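Local coordinates for protein beta subunit of photoactivated adenylyl cyclase (PDB 5MBD) that probably makes cyclic AMP from ATP under the control of blue light, which it senses through a bound flavin, at residues 43-48 with 98-103; 38-43 with 53-58; 198-203 with 266-271. All coordinates share one frame; numbering follows the deposited sequence.

How the contacts relate
From the N terminus, contact 2 opens first: 38-43 leads into strand 40-46, and 53-58 returns antiparallel on strand 49-56, closing a short hairpin. Contact 1 opens inside that hairpin, at 43-48 on the same strand, and closes only at 98-103, so the two cross and share Leu43. Their centres are about 18 Å apart, and Ile99 CD1 meets Val42 CG1 at 4.2 Å. Together they set strand 40-46 between 49-56 and 97-100 in the sheet of the blue-light sensor. Contact 3 follows in series within the cyclase catalytic domain, joining strands 197-202 and 267-272; its centre is about 36 Å from those of the other two. All three contacts touch the second subunit.

Contact 1: residues 43-48 with 98-103; sequences LLYLQG and TINLNE
Tyr45 lies alongside Asn100, both pointing the same way from neighbouring parallel strands, and its ring runs on to Asn102. From CB, the ring leaves with CG trans to the backbone N (chi1 170°). Tyr45 CD2 then meets Asn100 OD1 at 3.4 Å, the oxygen coming in at the ring edge. One atom farther, Tyr45 CE2 is 3.3 Å from Asn102 ND2, which approaches obliquely. At the tip, OH takes a weak bond from Gly48 N. On the sheet face of Leu44, Leu44 CD2 packs on Leu101 CD1 at 3.5 Å, while Leu44 also touches Leu115 of the second subunit. The backbones pair in parallel through Ile99 N to Leu43 O (2.9 Å), Tyr45 N to Ile99 O and Leu101 N to Tyr45 O. Where the strands give way to loop and 3-10 turn, a side chain takes over: Asn102 OD1 accepts Gln47 N at 3.2 Å, tilted 16° from the carbonyl plane, and more weakly Gln47 NE2. One amide oxygen thus extends the ladder past its last backbone bond, and by taking both nitrogens of Gln47 it ties the turn after strand 97-100 to the turn before strand 49-56.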
# COMPACT_ATOMS: atom_id res chain seq x y z
N LEU A 43 -30.97 6.17 -1.57
CA LEU A 43 -29.94 7.20 -1.65
C LEU A 43 -29.79 7.86 -0.29
O LEU A 43 -30.79 8.24 0.34
CB LEU A 43 -30.26 8.24 -2.72
CG LEU A 43 -29.25 9.40 -2.75
CD1 LEU A 43 -27.89 8.94 -3.24
CD2 LEU A 43 -29.78 10.56 -3.58
N LEU A 44 -28.54 8.01 0.16
CA LEU A 44 -28.23 8.51 1.49
C LEU A 44 -27.12 9.54 1.39
O LEU A 44 -26.11 9.33 0.70
CB LEU A 44 -27.84 7.35 2.42
CG LEU A 44 -27.77 7.59 3.93
CD1 LEU A 44 -28.02 6.30 4.71
CD2 LEU A 44 -26.44 8.18 4.34
N TYR A 45 -27.31 10.67 2.08
CA TYR A 45 -26.36 11.78 2.06
C TYR A 45 -25.90 12.08 3.48
O TYR A 45 -26.72 12.17 4.39
CB TYR A 45 -26.98 13.04 1.45
CG TYR A 45 -26.08 14.23 1.65
CD1 TYR A 45 -24.88 14.34 0.97
CD2 TYR A 45 -26.43 15.25 2.54
CE1 TYR A 45 -24.04 15.41 1.16
CE2 TYR A 45 -25.59 16.33 2.74
CZ TYR A 45 -24.40 16.41 2.04
OH TYR A 45 -23.57 17.49 2.23
N LEU A 46 -24.59 12.27 3.64
CA LEU A 46 -24.03 12.51 4.96
C LEU A 46 -22.65 13.13 4.81
O LEU A 46 -21.72 12.48 4.31
CB LEU A 46 -23.95 11.21 5.76
CG LEU A 46 -23.28 11.35 7.13
CD1 LEU A 46 -24.08 12.28 8.03
CD2 LEU A 46 -23.06 10.00 7.79
N GLN A 47 -22.54 14.40 5.22
CA GLN A 47 -21.27 15.11 5.38
C GLN A 47 -20.46 15.13 4.07
O GLN A 47 -19.32 14.67 4.00
CB GLN A 47 -20.48 14.52 6.54
CG GLN A 47 -21.13 14.84 7.89
CD GLN A 47 -21.19 16.34 8.15
OE1 GLN A 47 -20.26 16.92 8.71
NE2 GLN A 47 -22.29 16.97 7.74
N GLY A 48 -21.08 15.71 3.05
CA GLY A 48 -20.49 15.74 1.73
C GLY A 48 -20.23 14.38 1.12
O GLY A 48 -19.40 14.27 0.21
N THR A 98 -34.71 8.73 -0.56
CA THR A 98 -33.65 9.67 -0.27
C THR A 98 -33.71 10.04 1.21
O THR A 98 -34.72 10.56 1.69
CB THR A 98 -33.76 10.92 -1.14
OG1 THR A 98 -33.51 10.57 -2.51
CG2 THR A 98 -32.75 11.98 -0.71
N ILE A 99 -32.62 9.76 1.93
CA ILE A 99 -32.49 10.07 3.35
C ILE A 99 -31.34 11.06 3.51
O ILE A 99 -30.23 10.81 3.01
CB ILE A 99 -32.24 8.79 4.17
CG1 ILE A 99 -33.32 7.75 3.88
CG2 ILE A 99 -32.19 9.10 5.66
CD1 ILE A 99 -33.07 6.38 4.51
N ASN A 100 -31.61 12.18 4.18
CA ASN A 100 -30.60 13.18 4.52
C ASN A 100 -30.31 13.03 6.01
O ASN A 100 -31.02 13.59 6.85
CB ASN A 100 -31.07 14.59 4.19
CG ASN A 100 -29.97 15.64 4.34
OD1 ASN A 100 -28.91 15.36 4.89
ND2 ASN A 100 -30.23 16.84 3.84
N LEU A 101 -29.26 12.26 6.34
CA LEU A 101 -28.90 12.05 7.73
C LEU A 101 -28.39 13.33 8.40
O LEU A 101 -28.42 13.41 9.63
CB LEU A 101 -27.85 10.94 7.84
CG LEU A 101 -28.36 9.51 7.61
CD1 LEU A 101 -27.21 8.52 7.74
CD2 LEU A 101 -29.47 9.18 8.60
N ASN A 102 -27.94 14.31 7.62
CA ASN A 102 -27.58 15.60 8.19
C ASN A 102 -28.76 16.22 8.93
O ASN A 102 -28.58 16.84 9.99
CB ASN A 102 -27.08 16.55 7.10
CG ASN A 102 -25.66 16.25 6.64
OD1 ASN A 102 -25.10 15.20 6.96
ND2 ASN A 102 -25.08 17.16 5.88
N GLU A 103 -29.97 16.05 8.41
CA GLU A 103 -31.16 16.64 9.01
C GLU A 103 -31.84 15.74 10.03
O GLU A 103 -32.92 16.09 10.52
CB GLU A 103 -32.17 17.04 7.92
CG GLU A 103 -31.74 18.24 7.08
CD GLU A 103 -31.35 19.44 7.93
OE1 GLU A 103 -31.95 19.63 9.01
OE2 GLU A 103 -30.44 20.18 7.52

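Contact 2: residues 38-43 with 53-58; sequences NITGVL and ILEGEN. With FMN (flavin mononucleotide), chain C.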
# COMPACT_ATOMS: atom_id res chain seq x y z
N ASN A 38 -38.13 -0.36 -13.11
CA ASN A 38 -38.25 -1.28 -11.98
C ASN A 38 -36.94 -1.37 -11.20
O ASN A 38 -36.50 -2.45 -10.80
CB ASN A 38 -38.71 -2.66 -12.44
CG ASN A 38 -40.22 -2.81 -12.41
OD1 ASN A 38 -40.96 -1.83 -12.49
ND2 ASN A 38 -40.68 -4.05 -12.29
N ILE A 39 -36.29 -0.22 -11.02
CA ILE A 39 -35.11 -0.09 -10.18
C ILE A 39 -35.57 0.42 -8.82
O ILE A 39 -36.26 1.45 -8.74
CB ILE A 39 -34.08 0.86 -10.81
CG1 ILE A 39 -33.41 0.21 -12.03
CG2 ILE A 39 -33.03 1.28 -9.77
CD1 ILE A 39 -32.55 1.17 -12.82
N THR A 40 -35.20 -0.29 -7.77
CA THR A 40 -35.43 0.17 -6.41
C THR A 40 -34.09 0.40 -5.72
O THR A 40 -33.03 0.00 -6.21
CB THR A 40 -36.28 -0.84 -5.63
OG1 THR A 40 -35.70 -2.14 -5.70
CG2 THR A 40 -37.70 -0.88 -6.18
N GLY A 41 -34.14 1.07 -4.58
CA GLY A 41 -32.91 1.31 -3.84
C GLY A 41 -33.07 2.45 -2.85
O GLY A 41 -34.18 2.86 -2.52
N VAL A 42 -31.92 2.94 -2.38
CA VAL A 42 -31.84 3.92 -1.30
C VAL A 42 -30.69 4.87 -1.59
O VAL A 42 -29.56 4.44 -1.83
CB VAL A 42 -31.62 3.24 0.07
CG1 VAL A 42 -31.49 4.27 1.18
CG2 VAL A 42 -32.75 2.26 0.39
N LEU A 43 -30.97 6.17 -1.57
CA LEU A 43 -29.94 7.20 -1.65
C LEU A 43 -29.79 7.86 -0.29
O LEU A 43 -30.79 8.24 0.34
CB LEU A 43 -30.26 8.24 -2.72
CG LEU A 43 -29.25 9.40 -2.75
CD1 LEU A 43 -27.89 8.94 -3.24
CD2 LEU A 43 -29.78 10.56 -3.58
N ILE A 53 -27.68 2.53 -2.83
CA ILE A 53 -27.93 1.11 -3.09
C ILE A 53 -28.89 1.03 -4.26
O ILE A 53 -29.92 1.71 -4.27
CB ILE A 53 -28.50 0.41 -1.84
CG1 ILE A 53 -27.63 0.70 -0.62
CG2 ILE A 53 -28.62 -1.10 -2.08
CD1 ILE A 53 -28.08 0.01 0.67
N LEU A 54 -28.54 0.22 -5.26
CA LEU A 54 -29.31 0.07 -6.49
C LEU A 54 -29.50 -1.40 -6.77
O LEU A 54 -28.54 -2.17 -6.74
CB LEU A 54 -28.61 0.75 -7.67
CG LEU A 54 -28.61 2.28 -7.69
CD1 LEU A 54 -27.92 2.83 -8.93
CD2 LEU A 54 -30.03 2.79 -7.63
N GLU A 55 -30.75 -1.79 -7.05
CA GLU A 55 -31.10 -3.17 -7.36
C GLU A 55 -32.08 -3.20 -8.51
O GLU A 55 -32.95 -2.34 -8.63
CB GLU A 55 -31.69 -3.89 -6.13
CG GLU A 55 -32.82 -3.14 -5.46
CD GLU A 55 -33.29 -3.81 -4.17
OE1 GLU A 55 -34.30 -3.36 -3.60
OE2 GLU A 55 -32.64 -4.78 -3.73
N GLY A 56 -31.92 -4.22 -9.35
CA GLY A 56 -32.77 -4.43 -10.50
C GLY A 56 -32.12 -5.45 -11.41
O GLY A 56 -31.11 -6.06 -11.06
N GLU A 57 -32.72 -5.63 -12.57
CA GLU A 57 -32.13 -6.55 -13.53
C GLU A 57 -30.90 -5.90 -14.15
O GLU A 57 -30.76 -4.68 -14.17
CB GLU A 57 -33.16 -6.98 -14.58
CG GLU A 57 -32.75 -8.11 -15.55
CD GLU A 57 -32.38 -9.45 -14.89
OE1 GLU A 57 -31.60 -9.47 -13.92
OE2 GLU A 57 -32.87 -10.49 -15.37
N ASN A 58 -30.01 -6.75 -14.67
CA ASN A 58 -28.64 -6.33 -14.95
C ASN A 58 -28.58 -5.20 -15.97
O ASN A 58 -27.91 -4.19 -15.74
CB ASN A 58 -27.83 -7.54 -15.42
CG ASN A 58 -27.88 -8.70 -14.43
OD1 ASN A 58 -28.38 -8.57 -13.31
ND2 ASN A 58 -27.35 -9.85 -14.84
N1 FMN C . -30.75 9.00 -11.52
C2 FMN C . -31.64 7.95 -11.55
O2 FMN C . -32.36 7.79 -12.53
N3 FMN C . -31.70 7.07 -10.49
C4 FMN C . -30.88 7.26 -9.41
O4 FMN C . -30.93 6.49 -8.45
C4A FMN C . -29.98 8.32 -9.38
N5 FMN C . -29.18 8.48 -8.28
C5A FMN C . -28.29 9.52 -8.23
C6 FMN C . -27.48 9.66 -7.11
C7 FMN C . -26.58 10.71 -7.04
C7M FMN C . -25.71 10.85 -5.83
C8 FMN C . -26.47 11.61 -8.09
C8M FMN C . -25.49 12.74 -8.02
C9 FMN C . -27.28 11.46 -9.21
C9A FMN C . -28.19 10.41 -9.28
N10 FMN C . -29.00 10.27 -10.40
C10 FMN C . -29.90 9.21 -10.45
C1' FMN C . -28.80 11.32 -11.48
C2' FMN C . -28.92 10.84 -12.93
O2' FMN C . -27.73 11.07 -13.64
C3' FMN C . -30.09 11.55 -13.60
O3' FMN C . -30.82 10.64 -14.38
C4' FMN C . -29.60 12.72 -14.46
O4' FMN C . -29.10 13.75 -13.64
C5' FMN C . -30.74 13.28 -15.31
O5' FMN C . -31.08 12.34 -16.30
P FMN C . -31.82 12.81 -17.65
O1P FMN C . -30.93 13.81 -18.34
O2P FMN C . -32.03 11.62 -18.56
O3P FMN C . -33.15 13.44 -17.32
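Glu55 OE1 is gripped by Thr40 OG1 at 2.8 Å and by the backbone N of Phe91. The threonine hydroxyl reaches the anti side of that oxygen, 24° out of the carboxylate plane, and also bonds Arg89 NH1. Met90 N holds the other oxygen, OE2, with Arg7 a long, weak ion partner. Glu55 CG sits between its own backbone N and carbonyl carbon (chi1 51°), then runs extended, which lays the chain over Thr40; Glu55 CG is 3.1 Å from Thr40 OG1. Beneath, Thr40 and Glu55 form a hydrogen-bonded antiparallel pair, and Val42 and Ile53 another, with Ile53 N to Val42 O at 2.9 Å. Between them, Gly41 CA comes within 3.0 Å of Ile53 O; a CB there would collide with this oxygen. On the sheet face of Leu54, Leu54 CD2 touches Ile39 CG2 at 4.0 Å and flavin O4 at 3.9 Å, while Leu43 CD1 meets flavin methyl C7M at 3.9 Å. Gln52 and Asn34 hydrogen-bond the same cofactor. The hairpin therefore gives the flavin of this BLUF domain leucine contacts together with the polar hold of Gln52 and, across the sheet, keeps a buried carboxylate whose several donors would tend to stabilise its negative charge.

Contact 3: residues 198-203 with 266-271; sequences VTKFIG and KMDHTL
Thr199 opens the contact: Thr199 CG2 rests on Leu271 CD1 at 4.2 Å, while its OG1 makes a weak bond to Met207 O. Thr199 and Lys200 both face Met207 in a classic beta bulge, and CB of each points toward strand 267-271. Lys200 starts with CG between the backbone N and carbonyl carbon (chi1 65°) and bends at chi3 (86°), bringing its amine across the gap. Lys200 NZ makes a salt bridge to Asp268 OD2 at 2.7 Å, meeting the oxygen nearly along its C-O axis, and a weak bond to His269 O at 3.4 Å. Asp268 OD2 and His269 O lie 2.8 Å apart, two acceptors that the amine sits beside. NZ also bonds Phe201 O of the second subunit. Next along the strand, Phe201 gives its backbone N to Asp268 OD2 of the second subunit, carrying the lysine-aspartate network into the dimer interface. Lys200 and Asp268 are consistent with the lysine-aspartate pair that reads adenine in class III adenylyl cyclases. A methionine in place of Lys200 would probably leave the Asp268 carboxylate without its charged mate and Phe201 O of the second subunit without this donor. The strands are not sheet partners here: the axes of 198-202 and 267-271 pass 8.1 Å apart at 102°. Strand 197-202 pairs with 205-211 and carries Val198 and Phe201 against helix 173-193, whereas strand 267-272 pairs antiparallel with 260-262 and 247-258, with His269 touching helix 132-139.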
# COMPACT_ATOMS: atom_id res chain seq x y z
N VAL A 198 -0.68 2.13 -11.13
CA VAL A 198 0.40 2.35 -10.18
C VAL A 198 0.31 1.28 -9.10
O VAL A 198 -0.74 1.13 -8.46
CB VAL A 198 0.30 3.76 -9.55
CG1 VAL A 198 1.27 3.88 -8.38
CG2 VAL A 198 0.58 4.82 -10.59
N THR A 199 1.39 0.52 -8.90
CA THR A 199 1.38 -0.53 -7.89
C THR A 199 1.98 -0.09 -6.56
O THR A 199 1.39 -0.38 -5.51
CB THR A 199 2.11 -1.79 -8.40
OG1 THR A 199 3.51 -1.54 -8.53
CG2 THR A 199 1.54 -2.23 -9.75
N LYS A 200 3.11 0.63 -6.56
CA LYS A 200 3.62 1.23 -5.33
C LYS A 200 4.74 2.22 -5.63
O LYS A 200 5.31 2.25 -6.73
CB LYS A 200 4.12 0.16 -4.34
CG LYS A 200 5.33 -0.62 -4.83
CD LYS A 200 5.53 -1.92 -4.04
CE LYS A 200 4.70 -3.06 -4.63
NZ LYS A 200 4.42 -4.15 -3.65
N PHE A 201 5.05 3.04 -4.62
CA PHE A 201 6.21 3.91 -4.58
C PHE A 201 7.31 3.24 -3.76
O PHE A 201 7.05 2.81 -2.64
CB PHE A 201 5.88 5.26 -3.92
CG PHE A 201 4.74 6.00 -4.56
CD1 PHE A 201 4.47 5.85 -5.90
CD2 PHE A 201 3.96 6.87 -3.81
CE1 PHE A 201 3.44 6.54 -6.49
CE2 PHE A 201 2.92 7.56 -4.40
CZ PHE A 201 2.66 7.39 -5.74
N ILE A 202 8.52 3.18 -4.30
CA ILE A 202 9.68 2.63 -3.59
C ILE A 202 10.76 3.70 -3.56
O ILE A 202 11.43 3.93 -4.58
CB ILE A 202 10.21 1.33 -4.23
CG1 ILE A 202 9.07 0.32 -4.33
CG2 ILE A 202 11.37 0.76 -3.42
CD1 ILE A 202 9.25 -0.71 -5.42
N GLY A 203 10.95 4.34 -2.41
CA GLY A 203 11.82 5.50 -2.37
C GLY A 203 11.26 6.59 -3.27
O GLY A 203 10.10 7.00 -3.14
N LYS A 266 1.22 -9.44 7.46
CA LYS A 266 1.32 -8.40 6.43
C LYS A 266 0.92 -8.97 5.08
O LYS A 266 1.53 -9.95 4.62
CB LYS A 266 2.73 -7.83 6.37
CG LYS A 266 2.95 -7.00 5.12
CD LYS A 266 3.85 -5.82 5.39
CE LYS A 266 3.63 -4.75 4.34
NZ LYS A 266 2.19 -4.33 4.25
N MET A 267 -0.07 -8.36 4.46
CA MET A 267 -0.51 -8.70 3.11
C MET A 267 -0.11 -7.59 2.16
O MET A 267 0.07 -6.44 2.56
CB MET A 267 -2.03 -8.89 3.06
CG MET A 267 -2.56 -9.53 1.79
SD MET A 267 -2.60 -11.32 1.90
CE MET A 267 -3.63 -11.53 3.36
N ASP A 268 0.05 -7.94 0.88
CA ASP A 268 0.21 -6.92 -0.14
C ASP A 268 -0.05 -7.50 -1.52
O ASP A 268 0.04 -8.71 -1.75
CB ASP A 268 1.61 -6.28 -0.11
CG ASP A 268 1.75 -5.14 -1.10
OD1 ASP A 268 0.98 -4.16 -0.98
OD2 ASP A 268 2.61 -5.23 -1.99
N HIS A 269 -0.39 -6.60 -2.44
CA HIS A 269 -0.46 -6.90 -3.86
C HIS A 269 0.94 -6.80 -4.47
O HIS A 269 1.50 -5.70 -4.56
CB HIS A 269 -1.41 -5.93 -4.55
CG HIS A 269 -1.48 -6.12 -6.03
ND1 HIS A 269 -2.15 -7.17 -6.61
CD2 HIS A 269 -0.95 -5.40 -7.05
CE1 HIS A 269 -2.04 -7.09 -7.93
NE2 HIS A 269 -1.32 -6.02 -8.22
N THR A 270 1.49 -7.93 -4.89
CA THR A 270 2.86 -7.99 -5.39
C THR A 270 2.87 -8.49 -6.82
O THR A 270 1.95 -9.19 -7.26
CB THR A 270 3.72 -8.91 -4.52
OG1 THR A 270 3.30 -8.81 -3.15
CG2 THR A 270 5.19 -8.51 -4.61
N LEU A 271 3.92 -8.12 -7.54
CA LEU A 271 4.20 -8.65 -8.88
C LEU A 271 5.54 -9.38 -8.83
O LEU A 271 6.58 -8.76 -8.60
CB LEU A 271 4.23 -7.53 -9.92
CG LEU A 271 2.92 -6.78 -10.20
CD1 LEU A 271 3.10 -5.80 -11.35
CD2 LEU A 271 1.79 -7.74 -10.49